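Local coordinates for pectate lyase 1 (Juniperus ashei, PDB 1PXZ), which shows low calcium-dependent pectate lyase activity, cleaving galacturonan by elimination, and is the major allergen of mountain cedar pollen, at residues A[122-127]-A[167-172]; A[192-197]-A[223-228]; A[217-222]-A[240-245]; A[245-250]-A[267-272]; A[275-280]-A[303-308]. One frame throughout, in Å; residues are numbered along the deposited sequence.

Overall arrangement
Contacts 1 to 4 join neighbouring coils of one parallel beta-helix, and contact 5 joins its last coil to the chain that follows; they follow its length from contact 1 to contact 5, centres 27 Å apart. Contacts 1 and 2 have centres 11 Å apart and meet where strand 167-169 pairs with strand 185-195. Contact 2 passes into contact 3 through the rings of Phe192 and Phe222, and contacts 3 and 4 share Tyr245. Contacts 4 and 5, centres 7 Å apart, are tied by Lys277 and Trp248. The probable calcium ligands Asp149 and Asp173 lie by contact 1, whereas Arg229, the predicted active-site residue, adjoins contact 2, its side chain about 4 Å from that of Lys197.

Contact 1: A[122-127]-A[167-172]; sequences HIHGCN and SLSDCS
Backbone hydrogen bonds of a parallel ladder hold strand 122-124 against strand 167-169, their directions only 5° apart. Ile123 carries both regular rungs: Ile123 N donates to Ser167 O at 2.9 Å, nearly along the C=O axis, and Ile123 O accepts Ser169 N at 3.2 Å. From Gly125 onward the pairing becomes less regular. Gly125 N approaches Asp170 O at 2.9 Å from above the carbonyl plane, and Ser172 N reaches Cys126 O at 3.1 Å within it. The two segments are neighbouring coils of the right-handed parallel beta-helix of polysaccharide lyase family 1, so like positions stack. In the apolar group, Ile123 and Leu168 lie side by side and point the same way into the coil; with chi1 at -48° and -52° they share a first torsion, and Leu168 CD2 rests 3.8 Å from Ile123 CB. Sulfur makes a third group. Cys126 N donates to Cys171 SG at 3.4 Å, while Cys126 SG itself is in a disulfide with Cys107 from another coil. On the opposite face Ser169 OG, set between its backbone N and carbonyl carbon, touches His124 CB at 3.4 Å, and Ser167 CB sits near the imidazole of His122.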
# COMPACT_ATOMS: atom_id res chain seq x y z
N HIS A 122 -9.78 -6.47 -4.76
CA HIS A 122 -8.82 -7.34 -5.44
C HIS A 122 -8.22 -6.57 -6.61
O HIS A 122 -9.01 -6.05 -7.43
CB HIS A 122 -9.49 -8.57 -6.01
CG HIS A 122 -10.25 -9.43 -5.06
ND1 HIS A 122 -9.68 -10.60 -4.56
CD2 HIS A 122 -11.50 -9.35 -4.54
CE1 HIS A 122 -10.56 -11.18 -3.76
NE2 HIS A 122 -11.66 -10.45 -3.72
N ILE A 123 -6.92 -6.45 -6.76
CA ILE A 123 -6.38 -5.80 -7.97
C ILE A 123 -5.33 -6.72 -8.56
O ILE A 123 -4.40 -7.09 -7.84
CB ILE A 123 -5.79 -4.41 -7.70
CG1 ILE A 123 -6.71 -3.52 -6.87
CG2 ILE A 123 -5.41 -3.73 -9.01
CD1 ILE A 123 -6.17 -2.17 -6.47
N HIS A 124 -5.51 -7.11 -9.81
CA HIS A 124 -4.51 -7.98 -10.45
C HIS A 124 -4.59 -7.85 -11.96
O HIS A 124 -5.63 -7.39 -12.45
CB HIS A 124 -4.75 -9.43 -10.02
CG HIS A 124 -6.15 -9.86 -10.28
ND1 HIS A 124 -6.58 -10.15 -11.56
CD2 HIS A 124 -7.21 -10.05 -9.46
CE1 HIS A 124 -7.85 -10.50 -11.52
NE2 HIS A 124 -8.25 -10.45 -10.27
N GLY A 125 -3.52 -8.23 -12.63
CA GLY A 125 -3.43 -8.12 -14.07
C GLY A 125 -3.37 -6.68 -14.56
O GLY A 125 -3.74 -6.44 -15.71
N CYS A 126 -2.90 -5.72 -13.76
CA CYS A 126 -2.83 -4.36 -14.27
C CYS A 126 -1.81 -4.26 -15.39
O CYS A 126 -0.76 -4.91 -15.38
CB CYS A 126 -2.46 -3.36 -13.16
SG CYS A 126 -3.61 -3.46 -11.76
N ASN A 127 -2.09 -3.44 -16.38
CA ASN A 127 -1.23 -3.40 -17.56
C ASN A 127 -0.85 -2.00 -17.97
O ASN A 127 -1.54 -1.06 -17.56
CB ASN A 127 -1.99 -4.04 -18.73
CG ASN A 127 -1.05 -4.39 -19.86
OD1 ASN A 127 -1.23 -3.93 -20.99
ND2 ASN A 127 -0.06 -5.21 -19.53
N SER A 167 -6.19 -7.38 -1.82
CA SER A 167 -5.49 -8.54 -2.37
C SER A 167 -4.83 -8.16 -3.69
O SER A 167 -5.53 -7.88 -4.67
CB SER A 167 -6.50 -9.68 -2.55
OG SER A 167 -6.82 -10.19 -1.26
N LEU A 168 -3.51 -8.11 -3.74
CA LEU A 168 -2.78 -7.49 -4.83
C LEU A 168 -1.80 -8.48 -5.46
O LEU A 168 -0.95 -8.97 -4.71
CB LEU A 168 -2.00 -6.27 -4.31
CG LEU A 168 -2.87 -5.28 -3.52
CD1 LEU A 168 -2.00 -4.23 -2.83
CD2 LEU A 168 -3.90 -4.60 -4.41
N SER A 169 -1.92 -8.76 -6.75
CA SER A 169 -1.09 -9.82 -7.32
C SER A 169 -0.90 -9.61 -8.82
O SER A 169 -1.68 -8.88 -9.42
CB SER A 169 -1.73 -11.19 -7.08
OG SER A 169 -3.00 -11.30 -7.72
N ASP A 170 0.12 -10.23 -9.39
CA ASP A 170 0.27 -10.42 -10.81
C ASP A 170 0.01 -9.19 -11.65
O ASP A 170 -0.85 -9.23 -12.54
CB ASP A 170 -0.75 -11.52 -11.22
CG ASP A 170 -0.56 -12.00 -12.64
OD1 ASP A 170 0.57 -11.87 -13.17
OD2 ASP A 170 -1.55 -12.50 -13.21
N CYS A 171 0.75 -8.11 -11.40
CA CYS A 171 0.66 -6.95 -12.28
C CYS A 171 1.90 -6.84 -13.16
O CYS A 171 2.89 -7.54 -12.91
CB CYS A 171 0.48 -5.67 -11.44
SG CYS A 171 -1.22 -5.72 -10.78
N SER A 172 1.86 -5.98 -14.18
CA SER A 172 3.02 -5.99 -15.08
C SER A 172 4.22 -5.31 -14.43
O SER A 172 5.35 -5.74 -14.68
CB SER A 172 2.68 -5.35 -16.43
OG SER A 172 2.31 -4.00 -16.25

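Contact 2: A[192-197]-A[223-228]; sequences FFNHHK and GPNAGQ
Lys197 and Gln228 lie alongside each other and point the same way, the glutamine turned at chi2 (-99°), its amide carried forward to the lysine tip. Gln228 OE1 comes to 3.6 Å from Lys197 NZ, while the other arm of the amide turns to a water: Gln228 NE2 donates to it at 2.7 Å. The same water lies in the plane of the His196 ring, at its edge, 3.2 Å from His196 ND1, and joins the two side chains. This is a corner of the parallel beta-helix, where the chain bends at 196-197 from one sheet to the next and the following coil keeps step. Straddling the bend, Gly227 N donates to His195 O and Gln228 N to His196 O, both at 2.9 Å. Asn194 and Asn225 run side by side with amide planes 34° apart. The Phe193 ring swings off, leaving its CB 3.4 Å from Pro224 O, a carbonyl that also accepts Asn194 N at 3.1 Å. Pro224 follows a cis peptide bond, and just before it Gly223 N meets Phe192 O at 2.7 Å, nearly along the C=O axis. Gln228 precedes Arg229, the predicted active-site residue, and segment 223-228 lies in an IgE-binding region.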
# COMPACT_ATOMS: atom_id res chain seq x y z
N PHE A 192 -0.05 -9.55 -0.58
CA PHE A 192 0.71 -9.37 -1.81
C PHE A 192 1.19 -10.73 -2.29
O PHE A 192 1.82 -11.43 -1.48
CB PHE A 192 1.92 -8.47 -1.61
CG PHE A 192 1.66 -7.09 -1.06
CD1 PHE A 192 1.60 -6.91 0.32
CD2 PHE A 192 1.47 -6.01 -1.90
CE1 PHE A 192 1.35 -5.66 0.85
CE2 PHE A 192 1.23 -4.74 -1.38
CZ PHE A 192 1.17 -4.58 -0.00
N PHE A 193 0.94 -11.12 -3.54
CA PHE A 193 1.34 -12.48 -3.92
C PHE A 193 1.49 -12.62 -5.44
O PHE A 193 0.98 -11.79 -6.19
CB PHE A 193 0.38 -13.52 -3.35
CG PHE A 193 -1.05 -13.43 -3.89
CD1 PHE A 193 -1.96 -12.54 -3.33
CD2 PHE A 193 -1.47 -14.25 -4.93
CE1 PHE A 193 -3.25 -12.49 -3.81
CE2 PHE A 193 -2.77 -14.18 -5.43
CZ PHE A 193 -3.66 -13.28 -4.87
N ASN A 194 2.20 -13.69 -5.83
CA ASN A 194 2.39 -14.01 -7.24
C ASN A 194 2.81 -12.81 -8.05
O ASN A 194 2.17 -12.44 -9.03
CB ASN A 194 1.09 -14.61 -7.82
CG ASN A 194 0.74 -15.95 -7.20
OD1 ASN A 194 1.47 -16.54 -6.39
ND2 ASN A 194 -0.43 -16.45 -7.60
N HIS A 195 3.90 -12.16 -7.64
CA HIS A 195 4.29 -10.90 -8.25
C HIS A 195 5.76 -10.62 -7.97
O HIS A 195 6.14 -10.85 -6.81
CB HIS A 195 3.43 -9.74 -7.69
CG HIS A 195 3.72 -8.48 -8.42
ND1 HIS A 195 4.66 -7.54 -8.02
CD2 HIS A 195 3.19 -8.02 -9.59
CE1 HIS A 195 4.69 -6.55 -8.91
NE2 HIS A 195 3.81 -6.83 -9.86
N HIS A 196 6.55 -10.16 -8.94
CA HIS A 196 7.96 -9.89 -8.68
C HIS A 196 8.22 -8.61 -7.90
O HIS A 196 8.66 -8.67 -6.76
CB HIS A 196 8.75 -9.80 -10.00
CG HIS A 196 8.58 -11.05 -10.81
ND1 HIS A 196 9.38 -12.15 -10.62
CD2 HIS A 196 7.70 -11.38 -11.78
CE1 HIS A 196 9.00 -13.10 -11.45
NE2 HIS A 196 7.98 -12.66 -12.17
N LYS A 197 7.98 -7.45 -8.50
CA LYS A 197 8.40 -6.18 -7.91
C LYS A 197 7.30 -5.55 -7.07
O LYS A 197 6.44 -4.83 -7.58
CB LYS A 197 8.84 -5.19 -8.99
CG LYS A 197 10.08 -5.63 -9.76
CD LYS A 197 10.36 -4.70 -10.93
CE LYS A 197 11.61 -5.13 -11.68
NZ LYS A 197 12.61 -5.78 -10.80
N GLY A 223 3.56 -12.63 0.13
CA GLY A 223 3.72 -13.95 -0.45
C GLY A 223 2.52 -14.85 -0.29
O GLY A 223 1.49 -14.48 0.31
N PRO A 224 2.54 -16.07 -0.83
CA PRO A 224 3.68 -16.69 -1.50
C PRO A 224 4.03 -16.14 -2.88
O PRO A 224 3.22 -15.43 -3.47
CB PRO A 224 3.21 -18.14 -1.74
CG PRO A 224 1.99 -18.34 -0.93
CD PRO A 224 1.37 -16.98 -0.78
N ASN A 225 5.22 -16.51 -3.34
CA ASN A 225 5.68 -16.13 -4.66
C ASN A 225 5.70 -14.62 -4.87
O ASN A 225 5.42 -14.12 -5.97
CB ASN A 225 4.76 -16.75 -5.73
CG ASN A 225 4.67 -18.26 -5.58
OD1 ASN A 225 3.58 -18.85 -5.61
ND2 ASN A 225 5.84 -18.86 -5.43
N ALA A 226 6.07 -13.91 -3.81
CA ALA A 226 6.42 -12.49 -3.97
C ALA A 226 7.92 -12.38 -4.16
O ALA A 226 8.67 -13.03 -3.42
CB ALA A 226 5.86 -11.73 -2.79
N GLY A 227 8.39 -11.62 -5.14
CA GLY A 227 9.78 -11.64 -5.55
C GLY A 227 10.68 -10.80 -4.68
O GLY A 227 11.65 -11.31 -4.11
N GLN A 228 10.41 -9.49 -4.60
CA GLN A 228 11.30 -8.62 -3.81
C GLN A 228 10.67 -7.24 -3.64
O GLN A 228 9.50 -7.05 -4.04
CB GLN A 228 12.64 -8.54 -4.54
CG GLN A 228 12.58 -7.79 -5.85
CD GLN A 228 12.49 -8.67 -7.08
OE1 GLN A 228 12.42 -8.21 -8.21
NE2 GLN A 228 12.49 -9.99 -6.91
O HOH W 1 11.96 -12.03 -8.65

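Contact 3: A[217-222]-A[240-245]; sequences VAFNQF and VANNNY
A bend between two strands of the parallel beta-helix, repeated on neighbouring coils, brings these segments together. Phe219 and Asn242 have left-handed backbone angles at the bend, and each coil resumes as a short strand. Before it, Ala241 N donates to Val217 O at 2.9 Å; beyond it, Asn244 N reaches Asn220 O at 2.9 Å and Phe222 N reaches Asn244 O at 2.8 Å, the last two nearly along the C=O axes. Within the bend the amides of Asn220 and Asn243 lie side by side and almost coplanar, 4° apart, both with CG anti to the carbonyl carbon. On the next coil Asn266 continues this row, bonding to the backbone of Val240 and Asn243. Phe222 and Tyr245 point the same way inside the beta-helix as an offset stack, planes 22° and centroids 4.7 Å apart, with Phe222 CD2 over one tyrosine face, 3.4 Å from Tyr245 CE2. The phenol oxygen is held by Met230 O. On the opposite face Asn244 ND2 bonds to a lone pair of Gln221 OE1 at 2.9 Å, the amides turned 86° apart. Coplanar asparagine amides beside stacked aromatic rings form the asparagine ladder and internal aromatic stack typical of pectate lyase beta-helices.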
# COMPACT_ATOMS: atom_id res chain seq x y z
N VAL A 217 4.31 0.24 7.16
CA VAL A 217 3.92 -1.00 6.46
C VAL A 217 3.61 -2.03 7.54
O VAL A 217 4.60 -2.51 8.14
CB VAL A 217 5.03 -1.48 5.52
CG1 VAL A 217 4.66 -2.82 4.88
CG2 VAL A 217 5.31 -0.43 4.46
N ALA A 218 2.33 -2.34 7.79
CA ALA A 218 1.99 -3.19 8.92
C ALA A 218 0.93 -4.26 8.68
O ALA A 218 -0.08 -4.02 8.03
CB ALA A 218 1.52 -2.28 10.05
N PHE A 219 1.15 -5.42 9.27
CA PHE A 219 0.21 -6.53 9.30
C PHE A 219 -0.10 -7.07 7.90
O PHE A 219 -1.20 -7.61 7.66
CB PHE A 219 -1.10 -6.14 10.00
CG PHE A 219 -0.90 -5.38 11.30
CD1 PHE A 219 -0.32 -6.03 12.37
CD2 PHE A 219 -1.30 -4.06 11.42
CE1 PHE A 219 -0.13 -5.34 13.57
CE2 PHE A 219 -1.09 -3.36 12.60
CZ PHE A 219 -0.49 -4.01 13.66
N ASN A 220 0.84 -6.96 6.98
CA ASN A 220 0.67 -7.46 5.62
C ASN A 220 1.17 -8.90 5.51
O ASN A 220 2.07 -9.29 6.26
CB ASN A 220 1.40 -6.60 4.60
CG ASN A 220 1.02 -5.14 4.63
OD1 ASN A 220 1.73 -4.28 5.15
ND2 ASN A 220 -0.14 -4.84 4.06
N GLN A 221 0.58 -9.64 4.59
CA GLN A 221 1.06 -10.97 4.23
C GLN A 221 1.86 -10.82 2.95
O GLN A 221 1.28 -10.46 1.92
CB GLN A 221 -0.08 -11.99 4.05
CG GLN A 221 0.45 -13.31 3.46
CD GLN A 221 1.35 -14.04 4.46
OE1 GLN A 221 1.04 -14.19 5.63
NE2 GLN A 221 2.50 -14.51 4.00
N PHE A 222 3.17 -11.05 2.99
CA PHE A 222 4.00 -10.93 1.79
C PHE A 222 4.27 -12.29 1.20
O PHE A 222 5.12 -13.05 1.70
CB PHE A 222 5.33 -10.24 2.15
CG PHE A 222 5.18 -8.74 2.30
CD1 PHE A 222 4.90 -7.93 1.22
CD2 PHE A 222 5.34 -8.17 3.55
CE1 PHE A 222 4.78 -6.55 1.36
CE2 PHE A 222 5.19 -6.79 3.72
CZ PHE A 222 4.89 -6.00 2.63
N VAL A 240 8.40 -0.94 9.29
CA VAL A 240 7.91 -2.23 8.79
C VAL A 240 7.57 -3.12 9.98
O VAL A 240 8.49 -3.66 10.59
CB VAL A 240 8.94 -2.90 7.87
CG1 VAL A 240 8.40 -4.21 7.27
CG2 VAL A 240 9.34 -1.99 6.72
N ALA A 241 6.28 -3.26 10.33
CA ALA A 241 5.92 -3.86 11.60
C ALA A 241 4.92 -5.00 11.55
O ALA A 241 3.85 -4.83 10.93
CB ALA A 241 5.31 -2.76 12.49
N ASN A 242 5.17 -6.13 12.18
CA ASN A 242 4.24 -7.25 12.30
C ASN A 242 3.68 -7.69 10.95
O ASN A 242 2.48 -7.95 10.79
CB ASN A 242 3.11 -6.88 13.25
CG ASN A 242 3.53 -7.08 14.70
OD1 ASN A 242 4.50 -7.77 15.05
ND2 ASN A 242 2.75 -6.46 15.55
N ASN A 243 4.59 -7.80 9.97
CA ASN A 243 4.22 -8.41 8.70
C ASN A 243 4.71 -9.85 8.64
O ASN A 243 5.66 -10.19 9.35
CB ASN A 243 4.84 -7.65 7.54
CG ASN A 243 4.63 -6.15 7.58
OD1 ASN A 243 5.45 -5.35 8.06
ND2 ASN A 243 3.49 -5.76 7.03
N ASN A 244 4.12 -10.69 7.79
CA ASN A 244 4.51 -12.10 7.66
C ASN A 244 5.09 -12.37 6.30
O ASN A 244 4.45 -12.07 5.27
CB ASN A 244 3.26 -12.95 7.92
CG ASN A 244 3.55 -14.41 8.21
OD1 ASN A 244 4.58 -14.75 8.78
ND2 ASN A 244 2.64 -15.30 7.82
N TYR A 245 6.30 -12.92 6.20
CA TYR A 245 6.95 -13.09 4.91
C TYR A 245 7.15 -14.58 4.58
O TYR A 245 7.83 -15.27 5.33
CB TYR A 245 8.32 -12.41 4.85
CG TYR A 245 8.37 -10.90 4.90
CD1 TYR A 245 8.17 -10.27 6.14
CD2 TYR A 245 8.61 -10.11 3.79
CE1 TYR A 245 8.22 -8.89 6.22
CE2 TYR A 245 8.66 -8.72 3.85
CZ TYR A 245 8.45 -8.14 5.10
OH TYR A 245 8.48 -6.76 5.21

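Contact 4: A[245-250]-A[267-272]; sequences YDPWNI and SFTAPS
In the wall of the parallel beta-helix, where strand 267-269 gives way to a loop, two coils fit together as knobs of proline and alanine against a broad indole. Trp248 CG sits between its backbone N and carbonyl carbon (chi1 46°), which lays the ring across Ala270 and Pro271. Pro271 crosses it at about a right angle and presses CD onto the face of the five-membered ring, 3.8 Å from its centroid. Ala270 CA covers the six-membered ring off-centre, at 4.2 Å from that centroid. At the ring's edge Trp248 CZ3 abuts Phe268 CB at 4.0 Å, and NE1 is satisfied by Lys276 O. Pro247 packs against the next coil, its CB 3.9 Å from Pro271 CA. Further in, the side chains of Tyr245 and Phe268 run alongside each other, their ring planes 34° apart; Phe268 CE1 hovers over one tyrosine face, 3.4 Å from Tyr245 CE1, so that Tyr245 lies between this ring and Phe222. The backbones close the pair, as Tyr245 N donates to Ser267 O at 2.8 Å, nearly along the C=O axis, and Thr269 N meets Tyr245 O at 3.1 Å. A water hydrogen-bonded to Ser267 OG and Thr269 OG1 donates to Tyr245 O at 2.9 Å.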
# COMPACT_ATOMS: atom_id res chain seq x y z
N TYR A 245 6.30 -12.92 6.20
CA TYR A 245 6.95 -13.09 4.91
C TYR A 245 7.15 -14.58 4.58
O TYR A 245 7.83 -15.27 5.33
CB TYR A 245 8.32 -12.41 4.85
CG TYR A 245 8.37 -10.90 4.90
CD1 TYR A 245 8.17 -10.27 6.14
CD2 TYR A 245 8.61 -10.11 3.79
CE1 TYR A 245 8.22 -8.89 6.22
CE2 TYR A 245 8.66 -8.72 3.85
CZ TYR A 245 8.45 -8.14 5.10
OH TYR A 245 8.48 -6.76 5.21
N ASP A 246 6.58 -15.02 3.47
CA ASP A 246 6.91 -16.27 2.81
C ASP A 246 8.25 -16.14 2.09
O ASP A 246 8.74 -15.03 1.95
CB ASP A 246 5.85 -16.64 1.75
CG ASP A 246 4.54 -17.06 2.38
OD1 ASP A 246 4.56 -17.92 3.30
OD2 ASP A 246 3.47 -16.55 1.96
N PRO A 247 8.87 -17.23 1.66
CA PRO A 247 10.11 -17.13 0.89
C PRO A 247 10.01 -16.20 -0.32
O PRO A 247 9.13 -16.41 -1.16
CB PRO A 247 10.36 -18.59 0.45
CG PRO A 247 9.72 -19.40 1.53
CD PRO A 247 8.48 -18.63 1.94
N TRP A 248 10.91 -15.23 -0.36
CA TRP A 248 11.12 -14.24 -1.40
C TRP A 248 11.97 -14.84 -2.51
O TRP A 248 12.37 -16.00 -2.36
CB TRP A 248 11.83 -12.99 -0.86
CG TRP A 248 13.03 -13.29 0.01
CD1 TRP A 248 14.33 -13.41 -0.38
CD2 TRP A 248 13.01 -13.51 1.42
NE1 TRP A 248 15.14 -13.70 0.71
CE2 TRP A 248 14.34 -13.75 1.82
CE3 TRP A 248 11.99 -13.51 2.38
CZ2 TRP A 248 14.68 -14.01 3.15
CZ3 TRP A 248 12.32 -13.76 3.71
CH2 TRP A 248 13.66 -14.00 4.06
N ASN A 249 12.27 -14.07 -3.55
CA ASN A 249 13.07 -14.56 -4.67
C ASN A 249 14.47 -13.96 -4.68
O ASN A 249 15.39 -14.70 -5.06
CB ASN A 249 12.43 -14.22 -6.02
CG ASN A 249 13.09 -14.92 -7.20
OD1 ASN A 249 13.42 -14.32 -8.23
ND2 ASN A 249 13.29 -16.23 -7.06
N ILE A 250 14.59 -12.68 -4.32
CA ILE A 250 15.89 -12.02 -4.35
C ILE A 250 16.26 -11.54 -2.95
O ILE A 250 17.29 -11.95 -2.39
CB ILE A 250 15.92 -10.86 -5.35
CG1 ILE A 250 15.55 -11.28 -6.78
CG2 ILE A 250 17.27 -10.16 -5.32
CD1 ILE A 250 15.41 -10.10 -7.72
N SER A 267 8.00 -11.58 10.66
CA SER A 267 8.42 -12.99 10.65
C SER A 267 8.91 -13.30 9.23
O SER A 267 8.17 -13.12 8.25
CB SER A 267 7.29 -13.91 11.07
OG SER A 267 7.64 -15.28 10.90
N PHE A 268 10.16 -13.73 9.12
CA PHE A 268 10.78 -13.92 7.81
C PHE A 268 11.11 -15.40 7.62
O PHE A 268 11.89 -15.93 8.42
CB PHE A 268 12.05 -13.08 7.68
CG PHE A 268 11.98 -11.58 7.89
CD1 PHE A 268 11.49 -10.74 6.89
CD2 PHE A 268 12.42 -11.01 9.08
CE1 PHE A 268 11.46 -9.37 7.12
CE2 PHE A 268 12.40 -9.64 9.30
CZ PHE A 268 11.92 -8.80 8.30
N THR A 269 10.55 -16.03 6.61
CA THR A 269 10.90 -17.42 6.27
C THR A 269 11.73 -17.42 5.00
O THR A 269 11.25 -17.07 3.91
CB THR A 269 9.62 -18.27 6.10
OG1 THR A 269 8.92 -18.28 7.35
CG2 THR A 269 9.99 -19.71 5.75
N ALA A 270 13.01 -17.75 5.06
CA ALA A 270 13.93 -17.70 3.93
C ALA A 270 13.71 -18.83 2.93
O ALA A 270 13.23 -19.90 3.30
CB ALA A 270 15.41 -17.75 4.35
N PRO A 271 14.05 -18.58 1.66
CA PRO A 271 14.06 -19.67 0.67
C PRO A 271 15.18 -20.64 1.04
O PRO A 271 15.94 -20.38 1.98
CB PRO A 271 14.41 -19.03 -0.65
CG PRO A 271 14.54 -17.58 -0.40
CD PRO A 271 14.44 -17.30 1.07
N SER A 272 15.24 -21.72 0.27
CA SER A 272 16.27 -22.72 0.53
C SER A 272 17.66 -22.31 0.12
O SER A 272 18.64 -22.80 0.73
CB SER A 272 15.88 -23.98 -0.28
OG SER A 272 14.76 -24.56 0.39
O HOH W 2 7.37 -16.14 8.07

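Contact 5: A[275-280]-A[303-308]; sequences YKKEVT and FINGAY
A loop-to-loop contact joins the stretch leading into strand 280-282 to the turn after strand 302-304, toward one end of the parallel beta-helix. The backbones meet through a single bridge: Val279 N points straight at Tyr308 O, 2.7 Å away (176° at the hydrogen), and Tyr308 N makes a longer bond of 3.3 Å to Lys277 O. Glu278, between these two bonds, is covered by the Tyr308 ring, whose CG sits between backbone N and carbonyl carbon (chi1 57°). Glu278 CA stands over one ring face 4.0 Å from the centroid in a CH-pi contact, and Glu278 CG touches Tyr308 CE2 at 3.5 Å. Val279 CG2 packs 4.2 Å from Ala307 CB and reaches the edge of the Phe303 ring. A type I' turn from Ile304 to Ala307 presents Asn305 O to the lysine. Bent at chi2 (-66°), the chain of Lys277 brings NZ to 2.8 Å from Asn305 O, in the carbonyl plane, and NZ also bonds Pro271 O. Thr280 OG1 donates to the anti lone pair of Glu278 OE2 at 2.6 Å. Lys277's ammonium is gripped by main-chain carbonyls from two parts of the chain, and the hydroxyl bond would probably favour an ionised Glu278.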
# COMPACT_ATOMS: atom_id res chain seq x y z
N TYR A 275 22.30 -18.20 -1.15
CA TYR A 275 22.51 -16.80 -1.54
C TYR A 275 21.20 -16.02 -1.45
O TYR A 275 21.14 -14.87 -1.90
CB TYR A 275 23.11 -16.72 -2.95
CG TYR A 275 22.25 -17.36 -4.01
CD1 TYR A 275 22.36 -18.73 -4.27
CD2 TYR A 275 21.32 -16.62 -4.75
CE1 TYR A 275 21.58 -19.33 -5.24
CE2 TYR A 275 20.54 -17.23 -5.72
CZ TYR A 275 20.67 -18.58 -5.95
OH TYR A 275 19.90 -19.19 -6.92
N LYS A 276 20.15 -16.59 -0.88
CA LYS A 276 18.91 -15.83 -0.73
C LYS A 276 18.50 -15.73 0.73
O LYS A 276 17.39 -15.28 1.03
CB LYS A 276 17.75 -16.49 -1.49
CG LYS A 276 17.95 -16.58 -3.00
CD LYS A 276 16.71 -17.14 -3.68
CE LYS A 276 16.94 -17.29 -5.18
NZ LYS A 276 15.68 -17.53 -5.93
N LYS A 277 19.36 -16.14 1.67
CA LYS A 277 18.98 -16.18 3.08
C LYS A 277 18.86 -14.78 3.68
O LYS A 277 18.13 -14.59 4.66
CB LYS A 277 20.05 -16.95 3.90
CG LYS A 277 20.14 -18.42 3.49
CD LYS A 277 18.87 -19.20 3.82
CE LYS A 277 19.03 -20.71 3.61
NZ LYS A 277 17.72 -21.41 3.81
N GLU A 278 19.56 -13.81 3.11
CA GLU A 278 19.59 -12.47 3.70
C GLU A 278 18.28 -11.72 3.41
O GLU A 278 17.85 -11.61 2.26
CB GLU A 278 20.77 -11.62 3.20
CG GLU A 278 20.88 -10.39 4.10
CD GLU A 278 21.99 -9.45 3.71
OE1 GLU A 278 22.91 -9.91 3.01
OE2 GLU A 278 21.94 -8.26 4.12
N VAL A 279 17.67 -11.21 4.47
CA VAL A 279 16.39 -10.50 4.32
C VAL A 279 16.62 -9.17 3.61
O VAL A 279 15.83 -8.78 2.75
CB VAL A 279 15.79 -10.24 5.70
CG1 VAL A 279 14.69 -9.17 5.64
CG2 VAL A 279 15.27 -11.53 6.34
N THR A 280 17.69 -8.49 3.99
CA THR A 280 18.09 -7.16 3.58
C THR A 280 18.96 -7.12 2.33
O THR A 280 19.76 -8.00 2.02
CB THR A 280 18.93 -6.46 4.68
OG1 THR A 280 19.81 -7.44 5.28
CG2 THR A 280 18.05 -5.92 5.79
N PHE A 303 12.98 -15.28 12.73
CA PHE A 303 13.71 -15.72 11.54
C PHE A 303 13.57 -17.23 11.38
O PHE A 303 13.85 -17.98 12.30
CB PHE A 303 15.21 -15.37 11.58
CG PHE A 303 15.40 -13.86 11.68
CD1 PHE A 303 15.41 -13.08 10.55
CD2 PHE A 303 15.55 -13.23 12.91
CE1 PHE A 303 15.55 -11.71 10.64
CE2 PHE A 303 15.69 -11.86 13.02
CZ PHE A 303 15.69 -11.10 11.87
N ILE A 304 13.11 -17.65 10.21
CA ILE A 304 12.86 -19.08 10.00
C ILE A 304 13.68 -19.54 8.81
O ILE A 304 13.93 -18.79 7.86
CB ILE A 304 11.35 -19.28 9.80
CG1 ILE A 304 10.52 -18.84 11.01
CG2 ILE A 304 11.04 -20.72 9.43
CD1 ILE A 304 9.04 -18.72 10.73
N ASN A 305 14.11 -20.80 8.85
CA ASN A 305 14.82 -21.41 7.73
C ASN A 305 16.08 -20.66 7.38
O ASN A 305 16.45 -20.61 6.20
CB ASN A 305 13.92 -21.52 6.47
CG ASN A 305 14.42 -22.61 5.53
OD1 ASN A 305 14.80 -23.70 6.00
ND2 ASN A 305 14.46 -22.42 4.22
N GLY A 306 16.78 -20.11 8.37
CA GLY A 306 18.10 -19.56 8.07
C GLY A 306 18.10 -18.10 7.67
O GLY A 306 19.14 -17.52 7.34
N ALA A 307 16.94 -17.46 7.68
CA ALA A 307 16.84 -16.04 7.38
C ALA A 307 17.66 -15.19 8.35
O ALA A 307 17.69 -15.53 9.53
CB ALA A 307 15.38 -15.60 7.47
N TYR A 308 18.24 -14.10 7.88
CA TYR A 308 18.85 -13.14 8.79
C TYR A 308 18.78 -11.73 8.22
O TYR A 308 18.70 -11.52 7.00
CB TYR A 308 20.32 -13.51 9.08
CG TYR A 308 21.17 -13.61 7.84
CD1 TYR A 308 21.28 -14.83 7.16
CD2 TYR A 308 21.86 -12.52 7.36
CE1 TYR A 308 22.07 -14.87 6.03
CE2 TYR A 308 22.66 -12.56 6.23
CZ TYR A 308 22.75 -13.76 5.57
OH TYR A 308 23.53 -13.83 4.43